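Local structure of capsular polysaccharide export system protein KpsC (Thermosulfurimonas dismutans, 6MGD) at residues 264-270 / 280-286; 257-262 / 271-277; 182-186 / 216-221; 110-115 / 287-291. The protein is a glycosyltransferase that adds beta-linked Kdo in 2,7 linkage, probably while building the conserved glycolipid anchor of Gram-negative bacterial capsules. All coordinates share one frame; numbering follows the deposited sequence.

Contact 1 (264-270 / 280-286)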
loop_
_atom_site.group_PDB
_atom_site.type_symbol
_atom_site.label_atom_id
_atom_site.label_comp_id
_atom_site.label_asym_id
_atom_site.label_seq_id
_atom_site.Cartn_x
_atom_site.Cartn_y
_atom_site.Cartn_z
ATOM N N PHE A 264 3.446 -5.138 -1.844
ATOM C CA PHE A 264 2.336 -6.083 -1.819
ATOM C C PHE A 264 1.990 -6.608 -3.206
ATOM O O PHE A 264 1.401 -7.689 -3.315
ATOM C CB PHE A 264 1.104 -5.437 -1.169
ATOM C CG PHE A 264 0.363 -4.465 -2.059
ATOM C CD1 PHE A 264 0.656 -3.112 -2.027
ATOM C CD2 PHE A 264 -0.652 -4.903 -2.902
ATOM C CE1 PHE A 264 -0.033 -2.215 -2.835
ATOM C CE2 PHE A 264 -1.340 -4.014 -3.714
ATOM C CZ PHE A 264 -1.034 -2.669 -3.680
ATOM N N TYR A 265 2.339 -5.875 -4.261
ATOM C CA TYR A 265 2.048 -6.283 -5.626
ATOM C C TYR A 265 3.213 -7.004 -6.290
ATOM O O TYR A 265 3.119 -7.343 -7.472
ATOM C CB TYR A 265 1.635 -5.065 -6.467
ATOM C CG TYR A 265 2.566 -3.875 -6.349
ATOM C CD1 TYR A 265 2.390 -2.927 -5.348
ATOM C CD2 TYR A 265 3.618 -3.699 -7.240
ATOM C CE1 TYR A 265 3.236 -1.841 -5.234
ATOM C CE2 TYR A 265 4.469 -2.616 -7.132
ATOM C CZ TYR A 265 4.274 -1.690 -6.128
ATOM O OH TYR A 265 5.118 -0.611 -6.015
ATOM N N ALA A 266 4.295 -7.254 -5.562
ATOM C CA ALA A 266 5.453 -7.944 -6.109
ATOM C C ALA A 266 5.331 -9.451 -5.905
ATOM O O ALA A 266 4.543 -9.933 -5.088
ATOM C CB ALA A 266 6.742 -7.432 -5.467
ATOM N N GLY A 267 6.130 -10.194 -6.670
ATOM C CA GLY A 267 6.146 -11.637 -6.596
ATOM C C GLY A 267 5.075 -12.343 -7.396
ATOM O O GLY A 267 5.103 -13.578 -7.476
ATOM N N TYR A 268 4.138 -11.610 -7.999
ATOM C CA TYR A 268 3.025 -12.203 -8.730
ATOM C C TYR A 268 3.219 -12.155 -10.243
ATOM O O TYR A 268 2.259 -12.363 -10.991
ATOM C CB TYR A 268 1.713 -11.519 -8.345
ATOM C CG TYR A 268 1.375 -11.623 -6.875
ATOM C CD1 TYR A 268 1.021 -12.842 -6.309
ATOM C CD2 TYR A 268 1.401 -10.503 -6.055
ATOM C CE1 TYR A 268 0.709 -12.942 -4.967
ATOM C CE2 TYR A 268 1.090 -10.593 -4.711
ATOM C CZ TYR A 268 0.744 -11.815 -4.172
ATOM O OH TYR A 268 0.432 -11.913 -2.835
ATOM N N GLY A 269 4.438 -11.878 -10.708
ATOM C CA GLY A 269 4.742 -11.891 -12.122
ATOM C C GLY A 269 4.259 -10.692 -12.906
ATOM O O GLY A 269 4.591 -10.579 -14.094
ATOM N N LEU A 270 3.477 -9.801 -12.299
ATOM C CA LEU A 270 3.093 -8.564 -12.966
ATOM C C LEU A 270 4.229 -7.554 -13.001
ATOM O O LEU A 270 4.207 -6.638 -13.831
ATOM C CB LEU A 270 1.872 -7.949 -12.279
ATOM C CG LEU A 270 0.581 -8.763 -12.373
ATOM C CD1 LEU A 270 -0.519 -8.136 -11.530
ATOM C CD2 LEU A 270 0.145 -8.893 -13.825
ATOM N N ARG A 280 6.306 -16.205 -2.595
ATOM C CA ARG A 280 5.265 -16.031 -3.601
ATOM C C ARG A 280 5.656 -16.765 -4.876
ATOM O O ARG A 280 6.709 -16.487 -5.460
ATOM C CB ARG A 280 5.022 -14.546 -3.880
ATOM C CG ARG A 280 4.513 -13.784 -2.666
ATOM C CD ARG A 280 4.331 -12.305 -2.954
ATOM N NE ARG A 280 4.210 -11.529 -1.722
ATOM C CZ ARG A 280 4.176 -10.201 -1.672
ATOM N NH1 ARG A 280 4.250 -9.488 -2.790
ATOM N NH2 ARG A 280 4.069 -9.582 -0.503
ATOM N N ASN A 281 4.803 -17.700 -5.304
ATOM C CA ASN A 281 5.006 -18.463 -6.527
ATOM C C ASN A 281 3.940 -18.219 -7.583
ATOM O O ASN A 281 4.156 -18.580 -8.745
ATOM C CB ASN A 281 5.039 -19.970 -6.224
ATOM C CG ASN A 281 6.012 -20.325 -5.122
ATOM O OD1 ASN A 281 5.729 -20.124 -3.941
ATOM N ND2 ASN A 281 7.163 -20.870 -5.501
ATOM N N ILE A 282 2.815 -17.617 -7.219
ATOM C CA ILE A 282 1.649 -17.541 -8.091
ATOM C C ILE A 282 1.834 -16.425 -9.109
ATOM O O ILE A 282 2.348 -15.345 -8.792
ATOM C CB ILE A 282 0.376 -17.333 -7.251
ATOM C CG1 ILE A 282 0.349 -18.319 -6.078
ATOM C CG2 ILE A 282 -0.870 -17.490 -8.108
ATOM C CD1 ILE A 282 0.396 -19.780 -6.496
ATOM N N LYS A 283 1.420 -16.692 -10.346
ATOM C CA LYS A 283 1.381 -15.695 -11.408
ATOM C C LYS A 283 -0.054 -15.200 -11.550
ATOM O O LYS A 283 -0.959 -15.987 -11.844
ATOM C CB LYS A 283 1.890 -16.281 -12.726
ATOM C CG LYS A 283 1.765 -15.350 -13.923
ATOM C CD LYS A 283 2.703 -14.167 -13.798
ATOM C CE LYS A 283 2.586 -13.227 -14.987
ATOM N NZ LYS A 283 1.219 -12.647 -15.111
ATOM N N LEU A 284 -0.262 -13.904 -11.330
ATOM C CA LEU A 284 -1.591 -13.310 -11.339
ATOM C C LEU A 284 -1.762 -12.375 -12.530
ATOM O O LEU A 284 -0.792 -11.915 -13.138
ATOM C CB LEU A 284 -1.856 -12.538 -10.042
ATOM C CG LEU A 284 -2.004 -13.334 -8.744
ATOM C CD1 LEU A 284 -2.221 -12.388 -7.575
ATOM C CD2 LEU A 284 -3.149 -14.326 -8.849
ATOM N N SER A 285 -3.021 -12.101 -12.855
ATOM C CA SER A 285 -3.367 -11.072 -13.822
ATOM C C SER A 285 -3.706 -9.780 -13.088
ATOM O O SER A 285 -3.951 -9.769 -11.880
ATOM C CB SER A 285 -4.540 -11.516 -14.700
ATOM O OG SER A 285 -5.763 -11.459 -13.986
ATOM N N LEU A 286 -3.713 -8.676 -13.838
ATOM C CA LEU A 286 -4.001 -7.381 -13.228
ATOM C C LEU A 286 -5.385 -7.356 -12.591
ATOM O O LEU A 286 -5.584 -6.689 -11.569
ATOM C CB LEU A 286 -3.869 -6.268 -14.270
ATOM C CG LEU A 286 -3.975 -4.836 -13.740
ATOM C CD1 LEU A 286 -2.876 -4.558 -12.730
ATOM C CD2 LEU A 286 -3.930 -3.826 -14.879
#

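Contact 2 (257-262 / 271-277)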
loop_
_atom_site.group_PDB
_atom_site.type_symbol
_atom_site.label_atom_id
_atom_site.label_comp_id
_atom_site.label_asym_id
_atom_site.label_seq_id
_atom_site.Cartn_x
_atom_site.Cartn_y
_atom_site.Cartn_z
ATOM N N VAL A 257 6.699 -2.052 -14.606
ATOM C CA VAL A 257 7.252 -1.604 -13.334
ATOM C C VAL A 257 8.236 -2.643 -12.815
ATOM O O VAL A 257 7.925 -3.840 -12.780
ATOM C CB VAL A 257 6.146 -1.334 -12.297
ATOM C CG1 VAL A 257 5.068 -2.379 -12.412
ATOM C CG2 VAL A 257 6.723 -1.306 -10.884
ATOM N N THR A 258 9.416 -2.180 -12.413
ATOM C CA THR A 258 10.447 -3.008 -11.802
ATOM C C THR A 258 10.496 -2.709 -10.310
ATOM O O THR A 258 10.533 -1.541 -9.908
ATOM C CB THR A 258 11.812 -2.742 -12.445
ATOM O OG1 THR A 258 11.777 -3.136 -13.822
ATOM C CG2 THR A 258 12.914 -3.512 -11.726
ATOM N N CYS A 259 10.488 -3.757 -9.492
ATOM C CA CYS A 259 10.486 -3.617 -8.041
ATOM C C CYS A 259 11.858 -3.979 -7.489
ATOM O O CYS A 259 12.397 -5.045 -7.801
ATOM C CB CYS A 259 9.408 -4.498 -7.406
ATOM S SG CYS A 259 7.712 -4.014 -7.817
ATOM N N TYR A 260 12.419 -3.087 -6.676
ATOM C CA TYR A 260 13.694 -3.339 -6.020
ATOM C C TYR A 260 13.531 -3.798 -4.578
ATOM O O TYR A 260 14.526 -4.163 -3.943
ATOM C CB TYR A 260 14.576 -2.085 -6.079
ATOM C CG TYR A 260 15.054 -1.754 -7.478
ATOM C CD1 TYR A 260 14.192 -1.195 -8.413
ATOM C CD2 TYR A 260 16.366 -2.005 -7.864
ATOM C CE1 TYR A 260 14.618 -0.897 -9.691
ATOM C CE2 TYR A 260 16.804 -1.706 -9.143
ATOM C CZ TYR A 260 15.924 -1.151 -10.052
ATOM O OH TYR A 260 16.345 -0.848 -11.328
ATOM N N GLY A 261 12.309 -3.780 -4.054
ATOM C CA GLY A 261 11.989 -4.374 -2.772
ATOM C C GLY A 261 10.919 -5.435 -2.938
ATOM O O GLY A 261 10.890 -6.125 -3.961
ATOM N N HIS A 262 10.027 -5.572 -1.958
ATOM C CA HIS A 262 8.949 -6.563 -2.004
ATOM C C HIS A 262 7.631 -5.928 -1.575
ATOM O O HIS A 262 7.098 -6.241 -0.502
ATOM C CB HIS A 262 9.271 -7.768 -1.123
ATOM C CG HIS A 262 10.352 -8.648 -1.667
ATOM N ND1 HIS A 262 11.195 -9.380 -0.857
ATOM C CD2 HIS A 262 10.720 -8.925 -2.941
ATOM C CE1 HIS A 262 12.040 -10.062 -1.608
ATOM N NE2 HIS A 262 11.774 -9.804 -2.875
ATOM N N THR A 271 5.216 -7.704 -12.123
ATOM C CA THR A 271 6.376 -6.832 -12.072
ATOM C C THR A 271 7.643 -7.665 -12.202
ATOM O O THR A 271 7.716 -8.795 -11.707
ATOM C CB THR A 271 6.423 -6.040 -10.761
ATOM O OG1 THR A 271 6.739 -6.927 -9.681
ATOM C CG2 THR A 271 5.082 -5.388 -10.480
ATOM N N THR A 272 8.640 -7.102 -12.877
ATOM C CA THR A 272 9.967 -7.703 -12.917
ATOM C C THR A 272 10.676 -7.364 -11.612
ATOM O O THR A 272 11.054 -6.211 -11.381
ATOM C CB THR A 272 10.752 -7.210 -14.130
ATOM O OG1 THR A 272 10.686 -5.780 -14.198
ATOM C CG2 THR A 272 10.178 -7.803 -15.412
ATOM N N ASP A 273 10.840 -8.362 -10.750
ATOM C CA ASP A 273 11.365 -8.151 -9.410
ATOM C C ASP A 273 12.873 -8.365 -9.398
ATOM O O ASP A 273 13.366 -9.393 -9.873
ATOM C CB ASP A 273 10.682 -9.090 -8.417
ATOM C CG ASP A 273 9.168 -8.954 -8.440
ATOM O OD1 ASP A 273 8.675 -7.846 -8.744
ATOM O OD2 ASP A 273 8.473 -9.954 -8.156
ATOM N N ILE A 274 13.600 -7.384 -8.859
ATOM C CA ILE A 274 15.052 -7.500 -8.763
ATOM C C ILE A 274 15.430 -8.631 -7.816
ATOM O O ILE A 274 16.185 -9.542 -8.177
ATOM C CB ILE A 274 15.668 -6.162 -8.319
ATOM C CG1 ILE A 274 15.388 -5.079 -9.362
ATOM C CG2 ILE A 274 17.164 -6.316 -8.084
ATOM C CD1 ILE A 274 16.082 -5.312 -10.689
ATOM N N TYR A 275 14.910 -8.591 -6.595
ATOM C CA TYR A 275 15.141 -9.662 -5.639
ATOM C C TYR A 275 13.898 -10.528 -5.536
ATOM O O TYR A 275 12.802 -9.996 -5.310
ATOM C CB TYR A 275 15.496 -9.089 -4.270
ATOM C CG TYR A 275 16.595 -8.051 -4.322
ATOM C CD1 TYR A 275 17.910 -8.413 -4.586
ATOM C CD2 TYR A 275 16.317 -6.708 -4.105
ATOM C CE1 TYR A 275 18.916 -7.466 -4.637
ATOM C CE2 TYR A 275 17.317 -5.754 -4.153
ATOM C CZ TYR A 275 18.615 -6.137 -4.418
ATOM O OH TYR A 275 19.612 -5.191 -4.467
ATOM N N PRO A 276 14.012 -11.844 -5.706
ATOM C CA PRO A 276 12.814 -12.691 -5.714
ATOM C C PRO A 276 12.143 -12.720 -4.352
ATOM O O PRO A 276 12.798 -12.657 -3.309
ATOM C CB PRO A 276 13.355 -14.077 -6.090
ATOM C CG PRO A 276 14.758 -13.847 -6.590
ATOM C CD PRO A 276 15.246 -12.623 -5.888
ATOM N N HIS A 277 10.817 -12.818 -4.370
ATOM C CA HIS A 277 10.088 -12.909 -3.111
ATOM C C HIS A 277 10.183 -14.331 -2.567
ATOM O O HIS A 277 9.873 -15.286 -3.286
ATOM C CB HIS A 277 8.627 -12.510 -3.283
ATOM C CG HIS A 277 7.935 -12.221 -1.987
ATOM N ND1 HIS A 277 7.545 -13.213 -1.114
ATOM C CD2 HIS A 277 7.584 -11.049 -1.406
ATOM C CE1 HIS A 277 6.973 -12.666 -0.055
ATOM N NE2 HIS A 277 6.987 -11.354 -0.207
HETATM O O HOH W 1 12.620 -7.229 -5.767
#

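Contact 3 (182-186 / 216-221)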
loop_
_atom_site.group_PDB
_atom_site.type_symbol
_atom_site.label_atom_id
_atom_site.label_comp_id
_atom_site.label_asym_id
_atom_site.label_seq_id
_atom_site.Cartn_x
_atom_site.Cartn_y
_atom_site.Cartn_z
ATOM N N LEU A 182 18.439 4.616 -6.221
ATOM C CA LEU A 182 18.904 5.295 -7.424
ATOM C C LEU A 182 20.222 4.709 -7.913
ATOM O O LEU A 182 20.450 4.599 -9.124
ATOM C CB LEU A 182 19.044 6.793 -7.162
ATOM C CG LEU A 182 17.726 7.564 -7.092
ATOM C CD1 LEU A 182 17.973 9.025 -6.753
ATOM C CD2 LEU A 182 16.982 7.436 -8.410
ATOM N N LYS A 183 21.102 4.328 -6.984
ATOM C CA LYS A 183 22.324 3.627 -7.364
ATOM C C LYS A 183 21.997 2.321 -8.074
ATOM O O LYS A 183 22.438 2.084 -9.203
ATOM C CB LYS A 183 23.187 3.367 -6.130
ATOM C CG LYS A 183 24.123 4.505 -5.767
ATOM C CD LYS A 183 24.919 4.181 -4.510
ATOM C CE LYS A 183 25.564 2.805 -4.597
ATOM N NZ LYS A 183 26.460 2.678 -5.781
ATOM N N SER A 184 21.197 1.468 -7.428
ATOM C CA SER A 184 20.855 0.176 -8.012
ATOM C C SER A 184 20.100 0.325 -9.328
ATOM O O SER A 184 20.257 -0.510 -10.226
ATOM C CB SER A 184 20.031 -0.643 -7.021
ATOM O OG SER A 184 19.664 -1.891 -7.581
ATOM N N VAL A 185 19.275 1.369 -9.461
ATOM C CA VAL A 185 18.551 1.580 -10.712
ATOM C C VAL A 185 19.522 1.870 -11.847
ATOM O O VAL A 185 19.379 1.342 -12.957
ATOM C CB VAL A 185 17.514 2.709 -10.554
ATOM C CG1 VAL A 185 16.966 3.123 -11.913
ATOM C CG2 VAL A 185 16.376 2.269 -9.649
ATOM N N ARG A 186 20.531 2.704 -11.588
ATOM C CA ARG A 186 21.477 3.049 -12.643
ATOM C C ARG A 186 22.366 1.864 -13.004
ATOM O O ARG A 186 22.688 1.666 -14.181
ATOM C CB ARG A 186 22.326 4.250 -12.229
ATOM C CG ARG A 186 23.425 4.580 -13.228
ATOM C CD ARG A 186 23.489 6.064 -13.557
ATOM N NE ARG A 186 22.273 6.556 -14.203
ATOM C CZ ARG A 186 22.012 6.435 -15.502
ATOM N NH1 ARG A 186 22.877 5.825 -16.300
ATOM N NH2 ARG A 186 20.886 6.919 -16.005
ATOM N N LEU A 216 22.514 12.774 -5.600
ATOM C CA LEU A 216 21.451 12.101 -6.338
ATOM C C LEU A 216 21.693 12.178 -7.840
ATOM O O LEU A 216 21.490 11.193 -8.559
ATOM C CB LEU A 216 20.094 12.712 -5.984
ATOM C CG LEU A 216 19.624 12.620 -4.532
ATOM C CD1 LEU A 216 18.332 13.399 -4.350
ATOM C CD2 LEU A 216 19.438 11.170 -4.118
ATOM N N LEU A 217 22.137 13.339 -8.327
ATOM C CA LEU A 217 22.385 13.547 -9.748
ATOM C C LEU A 217 23.538 12.712 -10.288
ATOM O O LEU A 217 23.663 12.585 -11.510
ATOM C CB LEU A 217 22.652 15.030 -10.019
ATOM C CG LEU A 217 21.438 15.958 -9.967
ATOM C CD1 LEU A 217 21.867 17.411 -10.103
ATOM C CD2 LEU A 217 20.438 15.591 -11.055
ATOM N N LYS A 218 24.380 12.142 -9.423
ATOM C CA LYS A 218 25.432 11.253 -9.900
ATOM C C LYS A 218 24.897 9.904 -10.357
ATOM O O LYS A 218 25.674 9.084 -10.859
ATOM C CB LYS A 218 26.494 11.059 -8.813
ATOM C CG LYS A 218 27.224 12.346 -8.449
ATOM C CD LYS A 218 28.539 12.085 -7.730
ATOM C CE LYS A 218 28.318 11.577 -6.316
ATOM N NZ LYS A 218 29.604 11.487 -5.570
ATOM N N PHE A 219 23.596 9.656 -10.198
ATOM C CA PHE A 219 22.965 8.435 -10.683
ATOM C C PHE A 219 21.652 8.672 -11.416
ATOM O O PHE A 219 21.227 7.790 -12.171
ATOM C CB PHE A 219 22.720 7.462 -9.520
ATOM C CG PHE A 219 23.899 7.320 -8.606
ATOM C CD1 PHE A 219 24.982 6.534 -8.966
ATOM C CD2 PHE A 219 23.936 7.989 -7.394
ATOM C CE1 PHE A 219 26.075 6.410 -8.130
ATOM C CE2 PHE A 219 25.026 7.869 -6.552
ATOM C CZ PHE A 219 26.098 7.079 -6.922
ATOM N N CYS A 220 21.000 9.814 -11.229
ATOM C CA CYS A 220 19.810 10.175 -11.982
ATOM C C CYS A 220 20.103 11.394 -12.847
ATOM O O CYS A 220 20.898 12.264 -12.477
ATOM C CB CYS A 220 18.627 10.464 -11.053
ATOM S SG CYS A 220 18.797 11.976 -10.079
ATOM N N ASP A 221 19.453 11.451 -14.010
ATOM C CA ASP A 221 19.729 12.522 -14.961
ATOM C C ASP A 221 19.132 13.846 -14.496
ATOM O O ASP A 221 19.833 14.861 -14.423
ATOM C CB ASP A 221 19.203 12.134 -16.341
ATOM C CG ASP A 221 19.956 10.960 -16.932
ATOM O OD1 ASP A 221 21.154 11.121 -17.247
ATOM O OD2 ASP A 221 19.362 9.869 -17.054
#

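Contact 4 (110-115 / 287-291)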
loop_
_atom_site.group_PDB
_atom_site.type_symbol
_atom_site.label_atom_id
_atom_site.label_comp_id
_atom_site.label_asym_id
_atom_site.label_seq_id
_atom_site.Cartn_x
_atom_site.Cartn_y
_atom_site.Cartn_z
ATOM N N LEU A 110 -5.049 -13.575 -2.342
ATOM C CA LEU A 110 -4.525 -13.750 -3.691
ATOM C C LEU A 110 -4.086 -15.186 -3.954
ATOM O O LEU A 110 -4.145 -15.647 -5.099
ATOM C CB LEU A 110 -3.366 -12.780 -3.924
ATOM C CG LEU A 110 -3.726 -11.302 -3.752
ATOM C CD1 LEU A 110 -2.491 -10.422 -3.856
ATOM C CD2 LEU A 110 -4.781 -10.880 -4.770
ATOM N N LEU A 111 -3.644 -15.906 -2.919
ATOM C CA LEU A 111 -3.246 -17.299 -3.102
ATOM C C LEU A 111 -4.462 -18.200 -3.276
ATOM O O LEU A 111 -4.504 -19.029 -4.192
ATOM C CB LEU A 111 -2.390 -17.763 -1.922
ATOM C CG LEU A 111 -2.140 -19.267 -1.762
ATOM C CD1 LEU A 111 -1.521 -19.876 -3.013
ATOM C CD2 LEU A 111 -1.253 -19.521 -0.556
ATOM N N ALA A 112 -5.458 -18.063 -2.395
ATOM C CA ALA A 112 -6.690 -18.828 -2.558
ATOM C C ALA A 112 -7.394 -18.469 -3.859
ATOM O O ALA A 112 -8.036 -19.329 -4.474
ATOM C CB ALA A 112 -7.618 -18.598 -1.364
ATOM N N ARG A 113 -7.274 -17.208 -4.288
ATOM C CA ARG A 113 -7.709 -16.693 -5.585
ATOM C C ARG A 113 -9.043 -17.256 -6.068
ATOM O O ARG A 113 -9.227 -17.480 -7.268
ATOM C CB ARG A 113 -6.620 -16.932 -6.642
ATOM C CG ARG A 113 -6.241 -18.388 -6.885
ATOM C CD ARG A 113 -4.927 -18.513 -7.636
ATOM N NE ARG A 113 -4.930 -17.769 -8.891
ATOM C CZ ARG A 113 -4.119 -18.027 -9.912
ATOM N NH1 ARG A 113 -3.243 -19.019 -9.830
ATOM N NH2 ARG A 113 -4.188 -17.298 -11.018
ATOM N N LYS A 114 -9.984 -17.475 -5.152
ATOM C CA LYS A 114 -11.339 -17.856 -5.545
ATOM C C LYS A 114 -12.037 -16.604 -6.060
ATOM O O LYS A 114 -12.747 -15.917 -5.327
ATOM C CB LYS A 114 -12.094 -18.489 -4.381
ATOM C CG LYS A 114 -11.293 -18.589 -3.092
ATOM C CD LYS A 114 -11.718 -19.781 -2.237
ATOM C CE LYS A 114 -13.178 -19.697 -1.815
ATOM N NZ LYS A 114 -14.088 -20.425 -2.746
ATOM N N PHE A 115 -11.821 -16.297 -7.339
ATOM C CA PHE A 115 -12.362 -15.096 -7.973
ATOM C C PHE A 115 -13.334 -15.525 -9.068
ATOM O O PHE A 115 -12.913 -15.918 -10.161
ATOM C CB PHE A 115 -11.245 -14.223 -8.537
ATOM C CG PHE A 115 -10.296 -13.697 -7.494
ATOM C CD1 PHE A 115 -10.735 -13.430 -6.206
ATOM C CD2 PHE A 115 -8.965 -13.473 -7.802
ATOM C CE1 PHE A 115 -9.860 -12.947 -5.246
ATOM C CE2 PHE A 115 -8.087 -12.992 -6.850
ATOM C CZ PHE A 115 -8.535 -12.729 -5.569
ATOM N N GLN A 287 -6.346 -8.082 -13.167
ATOM C CA GLN A 287 -7.685 -8.126 -12.587
ATOM C C GLN A 287 -7.696 -8.902 -11.276
ATOM O O GLN A 287 -8.376 -8.506 -10.322
ATOM C CB GLN A 287 -8.667 -8.740 -13.583
ATOM C CG GLN A 287 -8.836 -7.930 -14.855
ATOM C CD GLN A 287 -9.568 -8.698 -15.934
ATOM O OE1 GLN A 287 -10.156 -9.748 -15.675
ATOM N NE2 GLN A 287 -9.532 -8.180 -17.156
ATOM N N GLU A 288 -6.957 -10.013 -11.210
ATOM C CA GLU A 288 -6.860 -10.755 -9.957
ATOM C C GLU A 288 -6.238 -9.895 -8.863
ATOM O O GLU A 288 -6.715 -9.889 -7.722
ATOM C CB GLU A 288 -6.050 -12.036 -10.163
ATOM C CG GLU A 288 -6.590 -12.947 -11.258
ATOM C CD GLU A 288 -5.774 -14.217 -11.422
ATOM O OE1 GLU A 288 -5.996 -15.174 -10.650
ATOM O OE2 GLU A 288 -4.906 -14.255 -12.319
ATOM N N LEU A 289 -5.182 -9.151 -9.201
ATOM C CA LEU A 289 -4.552 -8.257 -8.233
ATOM C C LEU A 289 -5.533 -7.192 -7.757
ATOM O O LEU A 289 -5.682 -6.959 -6.552
ATOM C CB LEU A 289 -3.314 -7.607 -8.856
ATOM C CG LEU A 289 -2.088 -7.292 -7.989
ATOM C CD1 LEU A 289 -1.343 -6.077 -8.537
ATOM C CD2 LEU A 289 -2.434 -7.098 -6.517
ATOM N N VAL A 290 -6.217 -6.537 -8.698
ATOM C CA VAL A 290 -7.138 -5.461 -8.346
ATOM C C VAL A 290 -8.317 -6.000 -7.546
ATOM O O VAL A 290 -8.704 -5.421 -6.522
ATOM C CB VAL A 290 -7.594 -4.722 -9.618
ATOM C CG1 VAL A 290 -8.794 -3.829 -9.325
ATOM C CG2 VAL A 290 -6.441 -3.906 -10.187
ATOM N N ALA A 291 -8.903 -7.116 -7.990
ATOM C CA ALA A 291 -10.029 -7.699 -7.266
ATOM C C ALA A 291 -9.656 -8.052 -5.833
ATOM O O ALA A 291 -10.498 -7.960 -4.933
ATOM C CB ALA A 291 -10.544 -8.937 -7.998
#

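Contact 1 (264-270 / 280-286)
Tyr268 lies between two aliphatic groups of 280-286. Leu284 CD1 sits over one face of its ring, 3.9 Å from the Tyr268 centroid, and Arg280 CD lies over the opposite face, at 4.2 Å. The guanidinium plane of Arg280 is turned only 14° from the ring, and its edge faces the backbone, where NH1 appears to donate to Ala266 O, though 2.4 Å is doubtfully short. The Arg280 chain runs extended from CG to NE, which carries this group across the loop. Farther along, Leu284 N donates almost straight to Tyr268 O (3.0 Å, 170° at the hydrogen), and Leu270 CD2 rests 3.2 Å from Leu284 O. Gly267 and Gly269 both have positive phi; a side chain on them would strike Arg280 CD and Lys283 CD, respectively. In the next shell, Pro263 O also accepts from Arg280 NH1, while Leu110 of helix 105-112 packs on both Tyr268 and Leu284. Two loops flanking strand 272-273 are thus joined, the arginine probably placing its charge against a cluster of backbone carbonyls.

Contact 2 (257-262 / 271-277)
His262 reaches across to 271-277 along its whole length. Its CB and CG each lie 3.7 Å from His277 CD2, the edge of the His277 ring being turned toward the His262 face in an edge-to-face pair. With CG anti to the carbonyl carbon (chi1 -72°), the ring extends so that CE1 approaches Pro276 O at 3.2 Å and CD2 passes beside Tyr275 O. At the tip, NE2 donates to Tyr275 O at 2.7 Å, the acceptor close to the imidazole plane but the donor well above the carbonyl plane. A leucine in its place would probably leave Tyr275 O without this donor and His277 without its aromatic partner. Upstream the segments pair as parallel strands: Cys259 N donates to Thr272 O, and Ile274 N to Cys259 O at 2.8 Å. Ile274 CG1 covers a face of the Tyr260 ring, 3.7 Å from its centroid. Strand 272-273 is an edge strand of the parallel sheet; strand 257-259 also bonds to strand 238-241, and Tyr260 packs against helix 178-188.

Contact 3 (182-186 / 216-221)
Phe219 is the main bump of this contact, which packs helix 178-188 against the turn leading into edge strand 222-223 in the parallel-sheet domain of a GT-B-type glycosyltransferase. The Phe219 ring lies alongside Lys183, whose CG sits 3.5 Å from the ring centroid and only 13° off the normal, over the middle of the face. Phe219 CB fits beside Leu182 O on the helix. Leu182 enters the hollow between Leu216 and Cys220, spreading its two methyls so that CD1 meets Leu216 CD2 at 3.7 Å and CD2 approaches Cys220 CB. On the next helical turn, Arg186 bends at chi2 and chi3 to bring its guanidinium beside the Phe219 carbonyl, toward Asp221. Arg186 NH2 is held by Ala192 O and makes a long salt bridge (3.5 Å) to Asp221 OD2, which accepts from Ile194 N too. A methionine replacing Arg186 would probably leave Phe219 O without its side-chain donor and Asp221 without its countercharge. Arg186 NE donates to Phe219 O at 2.6 Å, with that oxygen in the guanidinium plane.

Contact 4 (110-115 / 287-291)
Arg113 and Glu288 meet nearly coplanar, the guanidinium and carboxylate planes only 22° apart. Glu288 OE1 lies at the edge of the guanidinium and takes two N-H groups there. The stronger bond comes from Arg113 NH2, 2.8 Å from Glu288 OE1 and using the syn lone pair of that oxygen; a weak one comes from Arg113 NE at 3.3 Å. Together they form a salt bridge that should restrain the rotation of both groups. Arg113 is the first residue to leave the helical conformation after helix 105-112, with positive phi, and the bend of its chain at chi3 turns the guanidinium edge to Glu288 OE1. The other carboxylate oxygen, Glu288 OE2, accepts from the backbone N of Ser285, the N-cap residue of helix 286-296, as in a capping box.

Phe115 stands at nearly a right angle to this carboxylate (89° between planes). Its CE2 reaches the base of Glu288, 4.0 Å from Glu288 CB and 3.5 Å from Glu288 O. Arg113 CA sits over the centre of one face of the same ring. Leu110 approaches from the last turn of its helix, with CD2 3.7 Å from Glu288 O and CD1 4.3 Å from Leu289 CD2.

The contact joins the C-terminal end of helix 105-112 and the loop after it to the first turns of helix 286-296, which also packs against helices 117-132 and 246-253.

From the N terminus, residues 110-115 at the end of helix 105-112 open the longest loop, which contact 4 closes only at helix 286-296; the other three contacts are nested inside it. Contact 3 is the first to close, joining helix 178-188 to the approach to edge strand 222-223. Contacts 2 and 1 follow and cross, their segments alternating from 257 to 286, and Gly267 N probably hydrogen-bonds to Asp273 OD2 between them. Tyr260 touches Ser184 and Val185, linking contact 2 to contact 3, while Leu110 and Arg113 bring contact 4 against contact 1. Contacts 3 and 4, with centres about 35 Å apart, do not touch. They tie both edges of the parallel sheet to neighbouring helices.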